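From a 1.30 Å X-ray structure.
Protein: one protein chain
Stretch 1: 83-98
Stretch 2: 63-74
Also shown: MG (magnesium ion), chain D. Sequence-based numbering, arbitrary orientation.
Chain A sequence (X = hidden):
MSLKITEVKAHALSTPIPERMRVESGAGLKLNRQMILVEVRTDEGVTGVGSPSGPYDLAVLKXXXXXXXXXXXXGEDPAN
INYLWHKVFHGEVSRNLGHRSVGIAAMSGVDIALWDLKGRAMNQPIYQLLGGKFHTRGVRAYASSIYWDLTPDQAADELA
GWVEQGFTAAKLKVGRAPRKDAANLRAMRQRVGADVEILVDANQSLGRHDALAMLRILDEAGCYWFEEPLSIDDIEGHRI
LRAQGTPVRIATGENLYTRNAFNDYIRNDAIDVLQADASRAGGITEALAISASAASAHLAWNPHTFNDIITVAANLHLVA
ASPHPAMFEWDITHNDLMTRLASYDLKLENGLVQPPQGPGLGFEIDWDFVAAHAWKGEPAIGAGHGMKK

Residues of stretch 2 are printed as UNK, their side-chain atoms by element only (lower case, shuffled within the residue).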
ATOM      1  N   TYR A  83      -8.036   8.683 -18.697  1.00  8.07           N
ATOM      2  CA  TYR A  83      -6.715   8.342 -19.203  1.00  8.59           C
ATOM      3  C   TYR A  83      -5.642   8.598 -18.144  1.00  8.27           C
ATOM      4  O   TYR A  83      -4.783   7.752 -17.899  1.00  8.87           O
ATOM      5  CB  TYR A  83      -6.411   9.147 -20.472  1.00 10.03           C
ATOM      6  CG  TYR A  83      -4.970   9.049 -20.913  1.00 10.23           C
ATOM      7  CD1 TYR A  83      -4.469   7.866 -21.440  1.00 14.42           C
ATOM      8  CD2 TYR A  83      -4.109  10.135 -20.806  1.00 11.77           C
ATOM      9  CE1 TYR A  83      -3.152   7.759 -21.838  1.00 17.69           C
ATOM     10  CE2 TYR A  83      -2.781  10.038 -21.214  1.00 11.83           C
ATOM     11  CZ  TYR A  83      -2.314   8.847 -21.723  1.00 17.27           C
ATOM     12  OH  TYR A  83      -1.000   8.732 -22.126  1.00 22.19           O
ATOM     13  N   LEU A  84      -5.695   9.766 -17.513  1.00  8.31           N
ATOM     14  CA  LEU A  84      -4.640  10.155 -16.579  1.00  9.12           C
ATOM     15  C   LEU A  84      -4.593   9.282 -15.324  1.00  8.22           C
ATOM     16  O   LEU A  84      -3.507   9.022 -14.788  1.00  8.94           O
ATOM     17  CB  LEU A  84      -4.761  11.636 -16.214  1.00  9.21           C
ATOM     18  CG  LEU A  84      -4.476  12.575 -17.390  1.00  8.97           C
ATOM     19  CD1 LEU A  84      -4.825  14.007 -17.018  1.00 10.07           C
ATOM     20  CD2 LEU A  84      -3.021  12.474 -17.842  1.00 12.42           C
ATOM     21  N   TRP A  85      -5.753   8.800 -14.874  1.00  7.75           N
ATOM     22  CA  TRP A  85      -5.785   7.902 -13.719  1.00  8.03           C
ATOM     23  C   TRP A  85      -4.939   6.674 -14.014  1.00  8.05           C
ATOM     24  O   TRP A  85      -4.086   6.266 -13.224  1.00  7.83           O
ATOM     25  CB  TRP A  85      -7.222   7.476 -13.390  1.00  9.19           C
ATOM     26  CG  TRP A  85      -7.332   6.877 -12.013  1.00  8.24           C
ATOM     27  CD1 TRP A  85      -7.688   7.530 -10.866  1.00  8.97           C
ATOM     28  CD2 TRP A  85      -7.037   5.523 -11.631  1.00  8.20           C
ATOM     29  NE1 TRP A  85      -7.647   6.667  -9.800  1.00  9.75           N
ATOM     30  CE2 TRP A  85      -7.253   5.429 -10.240  1.00  8.38           C
ATOM     31  CE3 TRP A  85      -6.634   4.378 -12.330  1.00  9.27           C
ATOM     32  CZ2 TRP A  85      -7.068   4.244  -9.531  1.00  8.99           C
ATOM     33  CZ3 TRP A  85      -6.450   3.190 -11.619  1.00  9.80           C
ATOM     34  CH2 TRP A  85      -6.668   3.138 -10.233  1.00 10.16           C
ATOM     35  N   HIS A  86      -5.186   6.082 -15.175  1.00  7.71           N
ATOM     36  CA  HIS A  86      -4.505   4.854 -15.552  1.00  9.17           C
ATOM     37  C   HIS A  86      -3.049   5.071 -15.928  1.00  8.27           C
ATOM     38  O   HIS A  86      -2.189   4.250 -15.589  1.00  9.54           O
ATOM     39  CB  HIS A  86      -5.327   4.124 -16.612  1.00 11.47           C
ATOM     40  CG  HIS A  86      -6.638   3.655 -16.074  1.00 11.16           C
ATOM     41  ND1 HIS A  86      -6.801   2.409 -15.511  1.00 15.12           N
ATOM     42  CD2 HIS A  86      -7.817   4.297 -15.902  1.00 11.73           C
ATOM     43  CE1 HIS A  86      -8.036   2.282 -15.070  1.00 14.15           C
ATOM     44  NE2 HIS A  86      -8.674   3.416 -15.286  1.00 15.12           N
ATOM     45  N   LYS A  87      -2.754   6.200 -16.561  1.00  8.80           N
ATOM     46  CA  LYS A  87      -1.374   6.540 -16.857  1.00  9.06           C
ATOM     47  C   LYS A  87      -0.565   6.572 -15.557  1.00  8.37           C
ATOM     48  O   LYS A  87       0.547   6.039 -15.482  1.00  9.53           O
ATOM     49  CB  LYS A  87      -1.300   7.900 -17.558  1.00  9.83           C
ATOM     50  CG  LYS A  87       0.109   8.276 -17.956  1.00 10.02           C
ATOM     51  CD  LYS A  87       0.204   9.665 -18.559  1.00 10.97           C
ATOM     52  CE  LYS A  87       1.630   9.890 -19.055  1.00 12.16           C
ATOM     53  NZ  LYS A  87       1.909  11.309 -19.407  1.00 13.96           N
ATOM     54  N   VAL A  88      -1.130   7.188 -14.525  1.00  8.79           N
ATOM     55  CA  VAL A  88      -0.434   7.327 -13.248  1.00  9.04           C
ATOM     56  C   VAL A  88      -0.340   6.001 -12.487  1.00  7.31           C
ATOM     57  O   VAL A  88       0.723   5.638 -11.974  1.00  8.25           O
ATOM     58  CB  VAL A  88      -1.116   8.407 -12.389  1.00  7.94           C
ATOM     59  CG1 VAL A  88      -0.626   8.364 -10.942  1.00  9.19           C
ATOM     60  CG2 VAL A  88      -0.882   9.787 -12.998  1.00  8.86           C
ATOM     61  N   PHE A  89      -1.447   5.266 -12.430  1.00  7.64           N
ATOM     62  CA  PHE A  89      -1.472   4.008 -11.681  1.00  8.29           C
ATOM     63  C   PHE A  89      -0.508   2.969 -12.249  1.00  8.03           C
ATOM     64  O   PHE A  89       0.299   2.387 -11.524  1.00  8.58           O
ATOM     65  CB  PHE A  89      -2.904   3.451 -11.635  1.00  9.62           C
ATOM     66  CG  PHE A  89      -3.039   2.149 -10.880  1.00  8.80           C
ATOM     67  CD1 PHE A  89      -3.238   2.142  -9.503  1.00  9.89           C
ATOM     68  CD2 PHE A  89      -3.023   0.938 -11.558  1.00  9.20           C
ATOM     69  CE1 PHE A  89      -3.376   0.945  -8.809  1.00  8.86           C
ATOM     70  CE2 PHE A  89      -3.155  -0.264 -10.872  1.00  9.64           C
ATOM     71  CZ  PHE A  89      -3.341  -0.260  -9.494  1.00 10.15           C
ATOM     72  N   HIS A  90      -0.603   2.732 -13.555  1.00  7.89           N
ATOM     73  CA  HIS A  90       0.225   1.717 -14.203  1.00  9.34           C
ATOM     74  C   HIS A  90       1.644   2.206 -14.464  1.00  9.30           C
ATOM     75  O   HIS A  90       2.591   1.414 -14.452  1.00 10.07           O
ATOM     76  CB  HIS A  90      -0.418   1.249 -15.511  1.00 10.70           C
ATOM     77  CG  HIS A  90      -1.736   0.580 -15.309  1.00 10.65           C
ATOM     78  ND1 HIS A  90      -1.848  -0.670 -14.740  1.00 13.54           N
ATOM     79  CD2 HIS A  90      -2.998   0.992 -15.569  1.00 13.41           C
ATOM     80  CE1 HIS A  90      -3.122  -1.004 -14.666  1.00 16.85           C
ATOM     81  NE2 HIS A  90      -3.840  -0.014 -15.162  1.00 16.77           N
ATOM     82  N   GLY A  91       1.797   3.506 -14.691  1.00  9.28           N
ATOM     83  CA  GLY A  91       3.107   4.054 -14.992  1.00  9.87           C
ATOM     84  C   GLY A  91       4.009   4.142 -13.780  1.00  9.94           C
ATOM     85  O   GLY A  91       5.209   3.885 -13.883  1.00 11.11           O
ATOM     86  N   GLU A  92       3.434   4.488 -12.628  1.00  9.69           N
ATOM     87  CA  GLU A  92       4.216   4.733 -11.411  1.00  9.32           C
ATOM     88  C   GLU A  92       3.681   4.113 -10.127  1.00  9.20           C
ATOM     89  O   GLU A  92       4.411   3.441  -9.411  1.00  8.87           O
ATOM     90  CB  GLU A  92       4.342   6.240 -11.138  1.00 10.72           C
ATOM     91  CG  GLU A  92       5.382   6.958 -11.975  1.00 10.69           C
ATOM     92  CD  GLU A  92       6.802   6.787 -11.453  1.00  9.91           C
ATOM     93  OE1 GLU A  92       7.027   6.003 -10.508  1.00 11.35           O
ATOM     94  OE2 GLU A  92       7.703   7.457 -12.001  1.00 11.79           O
ATOM     95  N   VAL A  93       2.429   4.409  -9.792  1.00  9.20           N
ATOM     96  CA  VAL A  93       1.996   4.275  -8.401  1.00  7.15           C
ATOM     97  C   VAL A  93       1.859   2.833  -7.907  1.00  6.93           C
ATOM     98  O   VAL A  93       2.360   2.503  -6.831  1.00  7.71           O
ATOM     99  CB  VAL A  93       0.710   5.088  -8.136  1.00  8.46           C
ATOM    100  CG1 VAL A  93       0.162   4.803  -6.743  1.00  9.62           C
ATOM    101  CG2 VAL A  93       0.985   6.580  -8.312  1.00  9.21           C
ATOM    102  N   SER A  94       1.205   1.972  -8.679  1.00  8.36           N
ATOM    103  CA  SER A  94       0.990   0.607  -8.217  1.00  8.68           C
ATOM    104  C   SER A  94       2.309  -0.078  -7.848  1.00  7.72           C
ATOM    105  O   SER A  94       2.508  -0.516  -6.718  1.00  8.31           O
ATOM    106  CB  SER A  94       0.248  -0.213  -9.270  1.00 10.47           C
ATOM    107  OG  SER A  94       0.046  -1.537  -8.794  1.00  9.92           O
ATOM    108  N   ARG A  95       3.232  -0.144  -8.802  1.00  7.10           N
ATOM    109  CA  ARG A  95       4.500  -0.813  -8.540  1.00  7.76           C
ATOM    110  C   ARG A  95       5.420  -0.009  -7.632  1.00  7.20           C
ATOM    111  O   ARG A  95       6.041  -0.564  -6.727  1.00  7.79           O
ATOM    112  CB  ARG A  95       5.243  -1.126  -9.841  1.00  8.98           C
ATOM    113  CG  ARG A  95       4.564  -2.152 -10.730  1.00  7.40           C
ATOM    114  CD  ARG A  95       5.469  -2.496 -11.928  1.00  7.72           C
ATOM    115  NE  ARG A  95       4.792  -3.338 -12.921  1.00  8.15           N
ATOM    116  CZ  ARG A  95       4.004  -2.876 -13.889  1.00  8.70           C
ATOM    117  NH1 ARG A  95       3.791  -1.574 -14.029  1.00 10.95           N
ATOM    118  NH2 ARG A  95       3.430  -3.724 -14.734  1.00 10.71           N
ATOM    119  N   ASN A  96       5.523   1.292  -7.876  1.00  8.53           N
ATOM    120  CA  ASN A  96       6.602   2.067  -7.268  1.00  7.61           C
ATOM    121  C   ASN A  96       6.222   2.772  -5.966  1.00  8.08           C
ATOM    122  O   ASN A  96       7.090   3.318  -5.284  1.00  7.98           O
ATOM    123  CB  ASN A  96       7.218   3.054  -8.277  1.00  7.92           C
ATOM    124  CG  ASN A  96       7.704   2.372  -9.555  1.00  9.49           C
ATOM    125  OD1 ASN A  96       7.978   1.174  -9.577  1.00  9.91           O
ATOM    126  ND2 ASN A  96       7.795   3.146 -10.632  1.00 10.89           N
ATOM    127  N   LEU A  97       4.933   2.761  -5.620  1.00  7.61           N
ATOM    128  CA  LEU A  97       4.512   3.188  -4.285  1.00  7.70           C
ATOM    129  C   LEU A  97       3.699   2.123  -3.554  1.00  6.57           C
ATOM    130  O   LEU A  97       3.418   2.279  -2.368  1.00  7.38           O
ATOM    131  CB  LEU A  97       3.743   4.515  -4.323  1.00  8.06           C
ATOM    132  CG  LEU A  97       4.598   5.736  -4.675  1.00  6.89           C
ATOM    133  CD1 LEU A  97       3.727   6.973  -4.889  1.00  9.07           C
ATOM    134  CD2 LEU A  97       5.665   6.000  -3.615  1.00  7.94           C
ATOM    135  N   GLY A  98       3.356   1.033  -4.248  1.00  6.99           N
ATOM    136  CA  GLY A  98       2.591  -0.065  -3.670  1.00  6.19           C
ATOM    137  C   GLY A  98       1.119   0.015  -4.010  1.00  6.25           C
ATOM    138  O   GLY A  98       0.532   1.098  -4.032  1.00  7.22           O
ATOM    139  N   UNK A  63       5.944  14.838  -1.736  1.00  7.97           N
ATOM    140  CA  UNK A  63       6.889  14.242  -2.675  1.00  7.42           C
ATOM    141  C   UNK A  63       6.175  13.358  -3.695  1.00  9.19           C
ATOM    142  O   UNK A  63       6.437  13.445  -4.897  1.00  9.42           O
ATOM    143  n   UNK A  63      12.160  12.442  -6.183  1.00 10.58           N
ATOM    144  n   UNK A  63      11.827  14.575  -5.398  1.00 11.51           N
ATOM    145  c   UNK A  63       7.943  13.430  -1.919  1.00  8.56           C
ATOM    146  c   UNK A  63       8.933  12.683  -2.796  1.00  7.34           C
ATOM    147  n   UNK A  63      10.650  12.803  -4.497  1.00  9.03           N
ATOM    148  c   UNK A  63      11.547  13.278  -5.357  1.00 10.36           C
ATOM    149  c   UNK A  63       9.888  13.608  -3.544  1.00  8.62           C
ATOM    150  N   UNK A  64       5.276  12.494  -3.230  1.00  7.78           N
ATOM    151  CA  UNK A  64       4.560  11.621  -4.152  1.00  8.96           C
ATOM    152  C   UNK A  64       3.757  12.424  -5.168  1.00  8.91           C
ATOM    153  O   UNK A  64       3.721  12.093  -6.351  1.00  9.63           O
ATOM    154  c   UNK A  64       3.646  10.684  -3.382  1.00  9.11           C
ATOM    155  N   UNK A  65       3.100  13.480  -4.705  1.00  8.28           N
ATOM    156  CA  UNK A  65       2.246  14.271  -5.572  1.00  8.50           C
ATOM    157  C   UNK A  65       3.054  15.111  -6.570  1.00 10.01           C
ATOM    158  O   UNK A  65       2.793  15.078  -7.777  1.00  9.32           O
ATOM    159  c   UNK A  65      -0.522  14.943  -2.928  1.00  9.73           C
ATOM    160  c   UNK A  65       0.590  16.177  -5.635  1.00  9.77           C
ATOM    161  c   UNK A  65       0.268  14.245  -4.034  1.00  8.94           C
ATOM    162  c   UNK A  65       1.289  15.146  -4.742  1.00  8.68           C
ATOM    163  N   UNK A  66       4.047  15.840  -6.078  1.00 10.51           N
ATOM    164  CA  UNK A  66       4.796  16.745  -6.947  1.00  9.84           C
ATOM    165  C   UNK A  66       5.808  16.043  -7.857  1.00 10.28           C
ATOM    166  O   UNK A  66       6.007  16.455  -9.005  1.00 10.83           O
ATOM    167  c   UNK A  66       5.188  19.872  -4.616  1.00 13.55           C
ATOM    168  o   UNK A  66       4.443  20.734  -4.105  1.00 11.17           O
ATOM    169  c   UNK A  66       4.529  18.738  -5.383  1.00 10.05           C
ATOM    170  o   UNK A  66       6.434  19.903  -4.520  1.00 14.21           O
ATOM    171  c   UNK A  66       5.504  17.822  -6.109  1.00  8.93           C
ATOM    172  N   UNK A  67       6.421  14.974  -7.363  1.00  9.41           N
ATOM    173  CA  UNK A  67       7.618  14.431  -8.010  1.00 10.34           C
ATOM    174  C   UNK A  67       7.485  12.998  -8.525  1.00 11.13           C
ATOM    175  O   UNK A  67       8.364  12.515  -9.250  1.00 11.38           O
ATOM    176  c   UNK A  67       9.060  15.960  -6.606  1.00 14.91           C
ATOM    177  o   UNK A  67       9.322  16.818  -7.475  1.00 20.58           O
ATOM    178  c   UNK A  67       8.807  14.539  -7.051  1.00 11.26           C
ATOM    179  o   UNK A  67       8.977  16.226  -5.391  1.00 15.50           O
ATOM    180  N   UNK A  68       6.411  12.308  -8.150  1.00  9.40           N
ATOM    181  CA  UNK A  68       6.147  10.980  -8.691  1.00  9.38           C
ATOM    182  C   UNK A  68       4.944  11.051  -9.625  1.00 10.10           C
ATOM    183  O   UNK A  68       5.044  10.715 -10.803  1.00 10.41           O
ATOM    184  c   UNK A  68       7.165   9.865  -6.674  1.00 10.90           C
ATOM    185  c   UNK A  68       5.942   9.925  -7.581  1.00  9.99           C
ATOM    186  c   UNK A  68       5.688   8.550  -8.193  1.00  9.54           C
ATOM    187  N   UNK A  69       3.814  11.529  -9.122  1.00  8.99           N
ATOM    188  CA  UNK A  69       2.624  11.666  -9.942  1.00  8.93           C
ATOM    189  C   UNK A  69       2.723  12.865 -10.896  1.00 10.52           C
ATOM    190  O   UNK A  69       2.438  12.740 -12.089  1.00 10.86           O
ATOM    191  c   UNK A  69       0.152  12.127  -9.898  1.00  9.88           C
ATOM    192  c   UNK A  69       1.185  10.510  -8.238  1.00  8.91           C
ATOM    193  c   UNK A  69       0.213  10.663  -7.057  1.00 11.49           C
ATOM    194  c   UNK A  69       1.373  11.793  -9.053  1.00  9.44           C
ATOM    195  N   UNK A  70       3.138  14.014 -10.366  1.00 11.45           N
ATOM    196  CA  UNK A  70       3.199  15.253 -11.127  1.00 11.84           C
ATOM    197  C   UNK A  70       3.817  15.154 -12.516  1.00 10.56           C
ATOM    198  O   UNK A  70       3.218  15.605 -13.495  1.00 11.51           O
ATOM    199  N   UNK A  71       5.015  14.560 -12.617  1.00 11.09           N
ATOM    200  CA  UNK A  71       5.673  14.470 -13.927  1.00 11.34           C
ATOM    201  C   UNK A  71       4.845  13.723 -14.976  1.00 13.04           C
ATOM    202  O   UNK A  71       5.027  13.977 -16.166  1.00 14.20           O
ATOM    203  c   UNK A  71       7.264  14.131 -12.193  1.00 12.20           C
ATOM    204  c   UNK A  71       5.910  14.146 -11.524  1.00 10.96           C
ATOM    205  c   UNK A  71       6.968  13.721 -13.609  1.00 12.04           C
ATOM    206  N   UNK A  72       3.958  12.827 -14.557  1.00 11.53           N
ATOM    207  CA  UNK A  72       3.097  12.119 -15.501  1.00 11.65           C
ATOM    208  C   UNK A  72       1.969  12.995 -16.028  1.00 12.03           C
ATOM    209  O   UNK A  72       1.302  12.633 -16.997  1.00 13.08           O
ATOM    210  c   UNK A  72       4.399   9.350 -15.454  1.00 15.90           C
ATOM    211  c   UNK A  72       3.516   9.881 -14.344  1.00 12.27           C
ATOM    212  c   UNK A  72       2.489  10.872 -14.856  1.00 11.33           C
ATOM    213  n   UNK A  72       5.697   9.295 -15.195  1.00 15.42           N
ATOM    214  o   UNK A  72       3.921   8.993 -16.537  1.00 17.60           O
ATOM    215  N   UNK A  73       1.751  14.138 -15.388  1.00 10.42           N
ATOM    216  CA  UNK A  73       0.648  15.018 -15.745  1.00 11.04           C
ATOM    217  C   UNK A  73       1.088  16.256 -16.519  1.00 11.28           C
ATOM    218  O   UNK A  73       0.304  16.806 -17.279  1.00 11.09           O
ATOM    219  c   UNK A  73      -1.367  14.653 -14.120  1.00 13.67           C
ATOM    220  c   UNK A  73      -1.951  15.132 -12.793  1.00 14.82           C
ATOM    221  c   UNK A  73      -0.119  15.461 -14.494  1.00  9.92           C
ATOM    222  c   UNK A  73      -1.082  13.165 -14.078  1.00 15.08           C
ATOM    223  N   UNK A  74       2.318  16.712 -16.301  1.00 12.32           N
ATOM    224  CA  UNK A  74       2.752  17.958 -16.929  1.00 12.87           C
ATOM    225  C   UNK A  74       2.681  17.840 -18.446  1.00 11.02           C
ATOM    226  O   UNK A  74       3.212  16.893 -19.028  1.00 13.16           O
ATOM    227  c   UNK A  74       4.327  18.346 -15.001  1.00 14.40           C
ATOM    228  c   UNK A  74       4.181  18.346 -16.523  1.00 13.82           C
ATOM    229  c   UNK A  74       3.310  19.205 -14.290  1.00 14.98           C
ATOM    230  c   UNK A  74       4.548  19.713 -17.117  1.00 15.54           C
TER
HETATM  231 MG    MG D 391      -5.945   0.476 -15.795  1.00 19.00          MG
HETATM  232  O   HOH W   1       7.010  10.019 -12.667  1.00 11.53           O
HETATM  233  O   HOH W   2       3.696  14.069 -18.753  1.00 21.13           O
HETATM  234  O   HOH W   3      -5.837   0.374 -18.239  1.00 32.41           O

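Position 63 carries three carbons, a nitrogen, then a carbon bearing two more nitrogens. This guanidinium chain touches nothing on stretch 1. It is Arg-63.

Position 64 has one side-chain carbon. Its CB points toward stretch 1 and lies 4.0 Å from CD1 of Leu-97. It is Ala-64.

Position 65 has four carbons, forked at the first, with one arm two carbons long. It points away from stretch 1. It is Ile-65.

Position 66 has three carbons, the third carrying two oxygens. It is out of reach of stretch 1. It is Glu-66.

Position 67 has two carbons, the second carrying two oxygens. It is Asp-67. Its OD2 forms a salt bridge with NH1 of Arg-63, at 3.3 Å, one turn back.

Position 68 has three carbons, forked at the first into two single-carbon arms. It points toward stretch 1 and meets Glu-92 and Leu-97. It is Val-68. Its CG1 lies 3.7 Å from OE1 of Glu-92 and 4.2 Å from CD1 of Leu-97.

Position 69 has four carbons, forked at the first, with one longer arm. It packs on two valines. It is Ile-69. Its CG1 is 3.9 Å from both CG1 of Val-88 and CG2 of Val-93.

Position 70 has no side-chain atoms, so it is Gly-70. A CB here would clash with O of Glu-66, 2.4 Å away.

Position 71 has three carbons closing a ring onto the backbone N. It is Pro-71. Its N has no hydrogen to give to the turn before, and the helix is kinked here.

Position 72 has three carbons, the third carrying one oxygen and one nitrogen. It reaches Lys-87, Val-88 and Glu-92. It is Gln-72, with the largest covered area of either stretch.

Position 73 has four carbons, forked at the second. It starts sideways, but its end comes nearer. It is Leu-73. Its CD1 lies 3.6 Å from CG2 of Val-88.

Position 74 has four carbons, forked at the first, with one longer arm. It points away from stretch 1 and is exposed. It is Ile-74.

The helices run roughly antiparallel, at 146°, with a closest axis approach of 9.6 Å. Aliphatic side chains fill the space between them, with Val-88 set between Ile-69 and Leu-73. One direct hydrogen bond crosses: NZ of Lys-87 donates to O of Gln-72 at 2.8 Å. Water 1 adds a bridge. It donates to O of Val-68 and OE2 of Glu-92, and accepts from NE2 of Gln-72.

Stretch 2, residues 63-74: RAIEDVIGPQLI
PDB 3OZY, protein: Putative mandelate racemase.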